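Local atomic coordinates of dual specificity protein phosphatase 15 (Homo sapiens, PDB entry 1YZ4), a protein that removes phosphate from tyrosine, serine and threonine residues of proteins, as a dual-specificity phosphatase of the protein-tyrosine phosphatase family. Residues I74-C79 with L153-F157. The protein carries 1 engineered substitution. Numbering follows the deposited sequence.
Sequences INFIHC and LEERF
The Leu153 methyl CD1 sits over one face of the His78 imidazole, a CH-pi contact 4.1 Å from the ring centroid and 10° off its normal. Both segments are helical, Phe157 ending the second at phi/psi -120/-4; their axes cross at -51°, closest approach 10.9 Å, and no hydrogen bond joins them. CA atoms pair Asn75 with Leu153 (7.0 Å) and Cys79 with Phe157 (6.8 Å), one turn apart on each helix. Leu153 (mt) CD1 lies 3.7 Å from Ile74 CG2. Phe157 (chi1 m) turns one ring face to Cys79, CE2 3.4 Å from Cys79 CB, with Cys79 SG in oblique sulfur-aromatic contact; Asn75 OD1 lies at the ring edge, 3.5 Å from Phe157 CE1. The His78 and Phe157 rings meet obliquely, centroids 5.9 Å apart, planes at 70°. His78 ND1 is hydrogen-bonded to Tyr105 OH, Asn75 ND2 to Lys71 O. This helix-helix packing joins 145-157, last helix of the catalytic-domain construct, to helix 70-82, whose Ile77 packs on sheet strands 36-40 and 87-91, while Ile74 and Leu153 touch Thr108 of helix 97-110.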
ATOM      1  N   ILE A  74       4.309   6.203   2.414  1.00 12.11           N
ATOM      2  CA  ILE A  74       3.189   7.124   2.340  1.00 15.98           C
ATOM      3  C   ILE A  74       3.548   8.369   1.528  1.00 17.01           C
ATOM      4  O   ILE A  74       2.706   8.915   0.820  1.00 17.55           O
ATOM      5  CB  ILE A  74       2.726   7.521   3.752  1.00 18.74           C
ATOM      6  CG1 ILE A  74       2.077   6.309   4.425  1.00 20.76           C
ATOM      7  CG2 ILE A  74       1.769   8.698   3.686  1.00 16.77           C
ATOM      8  CD1 ILE A  74       1.631   6.544   5.856  1.00 21.51           C
ATOM      9  N   ASN A  75       4.799   8.804   1.622  1.00 15.39           N
ATOM     10  CA  ASN A  75       5.232   9.980   0.886  1.00 17.10           C
ATOM     11  C   ASN A  75       5.317   9.654  -0.588  1.00 18.74           C
ATOM     12  O   ASN A  75       4.957  10.470  -1.435  1.00 19.14           O
ATOM     13  CB  ASN A  75       6.580  10.473   1.414  1.00 16.88           C
ATOM     14  CG  ASN A  75       6.423  11.459   2.566  1.00 19.02           C
ATOM     15  OD1 ASN A  75       6.291  12.663   2.353  1.00 18.65           O
ATOM     16  ND2 ASN A  75       6.412  10.946   3.792  1.00 19.86           N
ATOM     17  N   PHE A  76       5.784   8.447  -0.884  1.00 18.79           N
ATOM     18  CA  PHE A  76       5.908   7.972  -2.257  1.00 16.28           C
ATOM     19  C   PHE A  76       4.507   7.939  -2.883  1.00 16.84           C
ATOM     20  O   PHE A  76       4.256   8.547  -3.926  1.00 16.85           O
ATOM     21  CB  PHE A  76       6.517   6.568  -2.246  1.00 12.86           C
ATOM     22  CG  PHE A  76       6.778   5.995  -3.616  1.00 12.00           C
ATOM     23  CD1 PHE A  76       7.867   6.422  -4.371  1.00 10.57           C
ATOM     24  CD2 PHE A  76       5.969   4.984  -4.120  1.00 10.51           C
ATOM     25  CE1 PHE A  76       8.154   5.842  -5.611  1.00 14.32           C
ATOM     26  CE2 PHE A  76       6.244   4.394  -5.363  1.00 14.35           C
ATOM     27  CZ  PHE A  76       7.339   4.821  -6.108  1.00 14.03           C
ATOM     28  N   ILE A  77       3.593   7.232  -2.225  1.00 16.82           N
ATOM     29  CA  ILE A  77       2.222   7.107  -2.709  1.00 17.24           C
ATOM     30  C   ILE A  77       1.525   8.446  -2.924  1.00 18.32           C
ATOM     31  O   ILE A  77       0.914   8.679  -3.968  1.00 17.96           O
ATOM     32  CB  ILE A  77       1.371   6.267  -1.734  1.00 15.74           C
ATOM     33  CG1 ILE A  77       1.845   4.808  -1.772  1.00 13.32           C
ATOM     34  CG2 ILE A  77      -0.116   6.373  -2.099  1.00 11.40           C
ATOM     35  CD1 ILE A  77       1.340   3.963  -0.611  1.00 11.84           C
ATOM     36  N   HIS A  78       1.617   9.322  -1.931  1.00 18.02           N
ATOM     37  CA  HIS A  78       0.976  10.623  -2.012  1.00 17.49           C
ATOM     38  C   HIS A  78       1.496  11.428  -3.200  1.00 17.15           C
ATOM     39  O   HIS A  78       0.710  11.946  -4.000  1.00 17.65           O
ATOM     40  CB  HIS A  78       1.201  11.393  -0.716  1.00 18.22           C
ATOM     41  CG  HIS A  78       0.115  12.369  -0.402  1.00 16.67           C
ATOM     42  ND1 HIS A  78      -1.200  11.990  -0.236  1.00 19.91           N
ATOM     43  CD2 HIS A  78       0.148  13.707  -0.201  1.00 18.47           C
ATOM     44  CE1 HIS A  78      -1.929  13.051   0.054  1.00 19.16           C
ATOM     45  NE2 HIS A  78      -1.134  14.107   0.082  1.00 19.46           N
ATOM     46  N   CYS A  79       2.815  11.522  -3.317  1.00 17.16           N
ATOM     47  CA  CYS A  79       3.433  12.261  -4.412  1.00 16.56           C
ATOM     48  C   CYS A  79       2.894  11.737  -5.741  1.00 17.56           C
ATOM     49  O   CYS A  79       2.517  12.513  -6.630  1.00 16.62           O
ATOM     50  CB  CYS A  79       4.956  12.108  -4.371  1.00 15.09           C
ATOM     51  SG  CYS A  79       5.812  12.760  -5.836  1.00 17.45           S
ATOM     52  N   LEU A 153       2.410  15.907   4.879  1.00 18.56           N
ATOM     53  CA  LEU A 153       2.123  15.732   3.457  1.00 20.20           C
ATOM     54  C   LEU A 153       1.533  17.000   2.850  1.00 21.03           C
ATOM     55  O   LEU A 153       1.807  17.337   1.697  1.00 18.41           O
ATOM     56  CB  LEU A 153       1.152  14.566   3.242  1.00 15.45           C
ATOM     57  CG  LEU A 153       1.664  13.175   3.620  1.00 13.49           C
ATOM     58  CD1 LEU A 153       0.503  12.199   3.627  1.00 12.32           C
ATOM     59  CD2 LEU A 153       2.747  12.725   2.655  1.00 12.23           C
ATOM     60  N   GLU A 154       0.711  17.694   3.630  1.00 22.79           N
ATOM     61  CA  GLU A 154       0.095  18.925   3.168  1.00 26.09           C
ATOM     62  C   GLU A 154       1.202  19.940   2.896  1.00 25.95           C
ATOM     63  O   GLU A 154       1.143  20.696   1.928  1.00 23.23           O
ATOM     64  CB  GLU A 154      -0.862  19.460   4.235  1.00 31.83           C
ATOM     65  CG  GLU A 154      -1.999  18.503   4.571  1.00 40.63           C
ATOM     66  CD  GLU A 154      -2.778  18.926   5.804  1.00 43.81           C
ATOM     67  OE1 GLU A 154      -3.225  20.090   5.859  1.00 49.50           O
ATOM     68  OE2 GLU A 154      -2.949  18.094   6.719  1.00 46.40           O
ATOM     69  N   GLU A 155       2.219  19.937   3.751  1.00 23.88           N
ATOM     70  CA  GLU A 155       3.339  20.853   3.606  1.00 23.39           C
ATOM     71  C   GLU A 155       4.199  20.510   2.397  1.00 24.22           C
ATOM     72  O   GLU A 155       4.503  21.378   1.585  1.00 23.28           O
ATOM     73  CB  GLU A 155       4.198  20.829   4.869  1.00 25.67           C
ATOM     74  CG  GLU A 155       3.629  21.613   6.037  1.00 29.72           C
ATOM     75  CD  GLU A 155       4.304  21.247   7.345  1.00 34.87           C
ATOM     76  OE1 GLU A 155       5.520  20.960   7.322  1.00 37.15           O
ATOM     77  OE2 GLU A 155       3.626  21.248   8.396  1.00 36.91           O
ATOM     78  N   ARG A 156       4.587  19.243   2.277  1.00 25.26           N
ATOM     79  CA  ARG A 156       5.421  18.800   1.164  1.00 24.59           C
ATOM     80  C   ARG A 156       4.773  18.855  -0.212  1.00 22.66           C
ATOM     81  O   ARG A 156       5.415  19.244  -1.183  1.00 20.84           O
ATOM     82  CB  ARG A 156       5.923  17.371   1.399  1.00 26.24           C
ATOM     83  CG  ARG A 156       7.257  17.274   2.131  1.00 32.90           C
ATOM     84  CD  ARG A 156       7.157  17.857   3.521  1.00 36.78           C
ATOM     85  NE  ARG A 156       8.191  17.345   4.411  1.00 39.90           N
ATOM     86  CZ  ARG A 156       8.299  17.684   5.692  1.00 43.53           C
ATOM     87  NH1 ARG A 156       7.436  18.537   6.226  1.00 48.43           N
ATOM     88  NH2 ARG A 156       9.265  17.171   6.442  1.00 44.43           N
ATOM     89  N   PHE A 157       3.507  18.463  -0.306  1.00 24.88           N
ATOM     90  CA  PHE A 157       2.846  18.441  -1.606  1.00 28.06           C
ATOM     91  C   PHE A 157       1.611  19.318  -1.731  1.00 30.16           C
ATOM     92  O   PHE A 157       1.042  19.422  -2.814  1.00 30.25           O
ATOM     93  CB  PHE A 157       2.468  16.996  -1.984  1.00 25.66           C
ATOM     94  CG  PHE A 157       3.546  15.987  -1.692  1.00 25.01           C
ATOM     95  CD1 PHE A 157       3.589  15.330  -0.465  1.00 23.23           C
ATOM     96  CD2 PHE A 157       4.538  15.714  -2.632  1.00 26.30           C
ATOM     97  CE1 PHE A 157       4.604  14.418  -0.179  1.00 26.08           C
ATOM     98  CE2 PHE A 157       5.562  14.800  -2.352  1.00 23.79           C
ATOM     99  CZ  PHE A 157       5.592  14.152  -1.123  1.00 23.04           C
TER